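Local coordinates for DUF4442 domain-containing protein (Pseudomonas aeruginosa, PDB 1YOC), which is of unknown function but adopts the hotdog fold and may, like related PaaI-type proteins, act as a thioesterase, at residues B[66-75]-B[135-143]. Residues are numbered along the deposited sequence; the frame is centred on the assembly and turned at random.
Sequences LCNAAELAAG and VFRAEITMY
Helix segment 66-75 crosses strand segment 135-143 obliquely, at -45°, with the short axes 9.3 Å apart at closest approach. Ala70 faces Ala138 with 7.0 Å between CA atoms, and Leu66 and Ala74 lie one helical turn to either side. The chi1 of Phe136 (166°) carries its ring away from its own backbone N and against the helix, where Leu66 CB sits over the centre of one face as a CH-pi contact, 4.0 Å from the centroid. Ala70 CB meets the ring edge, 3.9 Å from Phe136 CE2, while Cys67 SG makes an oblique sulfur-aromatic contact. Farther along, Ile140 CD1 rests against Ala70 O and Ala74 CB, 3.6 Å from Ala74 CB, and Glu71 OE1 also touches it. The side chain of Met142, bent at chi2 (-59°), brings CE to 3.7 Å from Gly75 CA. Val95 and Tyr97 also pack on Phe136, and Met93 of the second subunit packs on Cys67. No hydrogen bond joins the segments; this is the central helix of a hotdog fold held against its antiparallel sheet by buried, mainly apolar contacts, with small alanines and a glycine on the helix letting the larger strand side chains come close to its backbone.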
loop_
_atom_site.group_PDB
_atom_site.type_symbol
_atom_site.label_atom_id
_atom_site.label_comp_id
_atom_site.label_asym_id
_atom_site.label_seq_id
_atom_site.Cartn_x
_atom_site.Cartn_y
_atom_site.Cartn_z
ATOM N N LEU B 66 -1.577 -1.245 6.327
ATOM C CA LEU B 66 -2.835 -1.981 6.346
ATOM C C LEU B 66 -3.049 -2.583 4.949
ATOM O O LEU B 66 -3.533 -3.726 4.809
ATOM C CB LEU B 66 -4.015 -1.036 6.710
ATOM C CG LEU B 66 -3.886 -0.328 8.071
ATOM C CD1 LEU B 66 -4.955 0.769 8.181
ATOM C CD2 LEU B 66 -4.009 -1.336 9.197
ATOM N N CYS B 67 -2.746 -1.818 3.906
ATOM C CA CYS B 67 -2.909 -2.346 2.538
ATOM C C CYS B 67 -1.989 -3.545 2.365
ATOM O O CYS B 67 -2.358 -4.527 1.700
ATOM C CB CYS B 67 -2.546 -1.306 1.466
ATOM S SG CYS B 67 -3.711 0.050 1.320
ATOM N N ASN B 68 -0.770 -3.450 2.913
ATOM C CA ASN B 68 0.169 -4.564 2.785
ATOM C C ASN B 68 -0.375 -5.855 3.412
ATOM O O ASN B 68 -0.228 -6.962 2.846
ATOM C CB ASN B 68 1.500 -4.181 3.433
ATOM C CG ASN B 68 2.726 -4.776 2.692
ATOM O OD1 ASN B 68 3.859 -4.617 3.155
ATOM N ND2 ASN B 68 2.503 -5.432 1.541
ATOM N N ALA B 69 -1.015 -5.731 4.581
ATOM C CA ALA B 69 -1.588 -6.897 5.241
ATOM C C ALA B 69 -2.710 -7.475 4.350
ATOM O O ALA B 69 -2.883 -8.692 4.231
ATOM C CB ALA B 69 -2.203 -6.489 6.635
ATOM N N ALA B 70 -3.490 -6.580 3.741
ATOM C CA ALA B 70 -4.618 -7.005 2.885
ATOM C C ALA B 70 -4.099 -7.753 1.672
ATOM O O ALA B 70 -4.631 -8.808 1.286
ATOM C CB ALA B 70 -5.439 -5.775 2.443
ATOM N N GLU B 71 -3.039 -7.219 1.076
ATOM C CA GLU B 71 -2.447 -7.861 -0.089
ATOM C C GLU B 71 -1.930 -9.268 0.300
ATOM O O GLU B 71 -2.057 -10.226 -0.472
ATOM C CB GLU B 71 -1.272 -7.024 -0.569
ATOM C CG GLU B 71 -0.509 -7.659 -1.669
ATOM C CD GLU B 71 -1.054 -7.300 -3.028
ATOM O OE1 GLU B 71 -2.292 -7.032 -3.160
ATOM O OE2 GLU B 71 -0.203 -7.313 -3.962
ATOM N N LEU B 72 -1.330 -9.373 1.479
ATOM C CA LEU B 72 -0.782 -10.659 1.920
ATOM C C LEU B 72 -1.911 -11.676 2.115
ATOM O O LEU B 72 -1.823 -12.817 1.675
ATOM C CB LEU B 72 0.002 -10.480 3.222
ATOM C CG LEU B 72 0.550 -11.787 3.831
ATOM C CD1 LEU B 72 1.573 -12.466 2.930
ATOM C CD2 LEU B 72 1.183 -11.402 5.188
ATOM N N ALA B 73 -2.980 -11.255 2.776
ATOM C CA ALA B 73 -4.095 -12.178 3.010
ATOM C C ALA B 73 -4.803 -12.548 1.712
ATOM O O ALA B 73 -5.056 -13.736 1.446
ATOM C CB ALA B 73 -5.091 -11.564 3.983
ATOM N N ALA B 74 -5.117 -11.549 0.885
ATOM C CA ALA B 74 -5.870 -11.823 -0.329
ATOM C C ALA B 74 -5.097 -12.624 -1.324
ATOM O O ALA B 74 -5.634 -13.561 -1.917
ATOM C CB ALA B 74 -6.339 -10.527 -0.977
ATOM N N GLY B 75 -3.834 -12.254 -1.510
ATOM C CA GLY B 75 -3.021 -12.932 -2.481
ATOM C C GLY B 75 -2.723 -14.364 -2.078
ATOM O O GLY B 75 -2.810 -15.270 -2.913
ATOM N N VAL B 135 -11.382 -1.126 11.070
ATOM C CA VAL B 135 -10.713 0.143 10.869
ATOM C C VAL B 135 -10.359 0.374 9.389
ATOM O O VAL B 135 -9.981 1.480 9.009
ATOM C CB VAL B 135 -9.381 0.213 11.673
ATOM C CG1 VAL B 135 -9.626 0.026 13.174
ATOM C CG2 VAL B 135 -8.372 -0.823 11.138
ATOM N N PHE B 136 -10.544 -0.649 8.561
ATOM C CA PHE B 136 -10.120 -0.599 7.154
ATOM C C PHE B 136 -10.787 -1.703 6.350
ATOM O O PHE B 136 -11.000 -2.812 6.869
ATOM C CB PHE B 136 -8.607 -0.805 7.140
ATOM C CG PHE B 136 -8.007 -1.125 5.777
ATOM C CD1 PHE B 136 -7.486 -0.113 4.966
ATOM C CD2 PHE B 136 -7.865 -2.458 5.371
ATOM C CE1 PHE B 136 -6.805 -0.428 3.756
ATOM C CE2 PHE B 136 -7.196 -2.788 4.168
ATOM C CZ PHE B 136 -6.660 -1.753 3.368
ATOM N N ARG B 137 -11.101 -1.399 5.086
ATOM C CA ARG B 137 -11.683 -2.411 4.176
ATOM C C ARG B 137 -10.986 -2.295 2.827
ATOM O O ARG B 137 -10.629 -1.200 2.406
ATOM C CB ARG B 137 -13.168 -2.162 3.858
ATOM C CG ARG B 137 -14.182 -2.291 4.951
ATOM C CD ARG B 137 -15.623 -2.246 4.302
ATOM N NE ARG B 137 -15.922 -0.957 3.675
ATOM C CZ ARG B 137 -16.518 0.066 4.296
ATOM N NH1 ARG B 137 -16.909 -0.035 5.562
ATOM N NH2 ARG B 137 -16.677 1.226 3.674
ATOM N N ALA B 138 -10.830 -3.429 2.149
ATOM C CA ALA B 138 -10.266 -3.436 0.808
ATOM C C ALA B 138 -10.972 -4.507 -0.028
ATOM O O ALA B 138 -11.573 -5.462 0.509
ATOM C CB ALA B 138 -8.793 -3.756 0.843
ATOM N N GLU B 139 -10.908 -4.315 -1.341
ATOM C CA GLU B 139 -11.380 -5.311 -2.300
ATOM C C GLU B 139 -10.223 -5.364 -3.305
ATOM O O GLU B 139 -9.853 -4.346 -3.845
ATOM C CB GLU B 139 -12.677 -4.852 -2.963
ATOM C CG GLU B 139 -13.907 -5.176 -2.107
ATOM C CD GLU B 139 -15.191 -4.569 -2.681
ATOM O OE1 GLU B 139 -15.174 -4.112 -3.854
ATOM O OE2 GLU B 139 -16.198 -4.566 -1.949
ATOM N N ILE B 140 -9.610 -6.535 -3.483
ATOM C CA ILE B 140 -8.504 -6.698 -4.408
ATOM C C ILE B 140 -9.010 -7.602 -5.544
ATOM O O ILE B 140 -9.459 -8.718 -5.319
ATOM C CB ILE B 140 -7.308 -7.332 -3.701
ATOM C CG1 ILE B 140 -6.824 -6.393 -2.582
ATOM C CG2 ILE B 140 -6.178 -7.599 -4.739
ATOM C CD1 ILE B 140 -5.764 -7.029 -1.623
ATOM N N THR B 141 -8.935 -7.069 -6.758
ATOM C CA THR B 141 -9.383 -7.773 -7.940
ATOM C C THR B 141 -8.225 -8.553 -8.519
ATOM O O THR B 141 -7.188 -7.981 -8.873
ATOM C CB THR B 141 -9.918 -6.784 -8.987
ATOM O OG1 THR B 141 -11.044 -6.092 -8.413
ATOM C CG2 THR B 141 -10.379 -7.531 -10.242
ATOM N N MET B 142 -8.405 -9.865 -8.542
ATOM C CA MET B 142 -7.429 -10.800 -9.065
ATOM C C MET B 142 -7.875 -11.240 -10.451
ATOM O O MET B 142 -9.046 -11.623 -10.638
ATOM C CB MET B 142 -7.379 -12.056 -8.187
ATOM C CG MET B 142 -7.080 -11.782 -6.733
ATOM S SD MET B 142 -5.463 -10.939 -6.540
ATOM C CE MET B 142 -5.259 -11.043 -4.760
ATOM N N TYR B 143 -6.978 -11.162 -11.441
ATOM C CA TYR B 143 -7.349 -11.659 -12.773
ATOM C C TYR B 143 -6.839 -13.114 -12.819
ATOM O O TYR B 143 -5.635 -13.367 -12.672
ATOM C CB TYR B 143 -6.693 -10.890 -13.905
ATOM C CG TYR B 143 -7.173 -11.437 -15.240
ATOM C CD1 TYR B 143 -8.471 -11.199 -15.666
ATOM C CD2 TYR B 143 -6.341 -12.217 -16.057
ATOM C CE1 TYR B 143 -8.940 -11.718 -16.901
ATOM C CE2 TYR B 143 -6.808 -12.748 -17.282
ATOM C CZ TYR B 143 -8.110 -12.479 -17.691
ATOM O OH TYR B 143 -8.610 -12.893 -18.944
#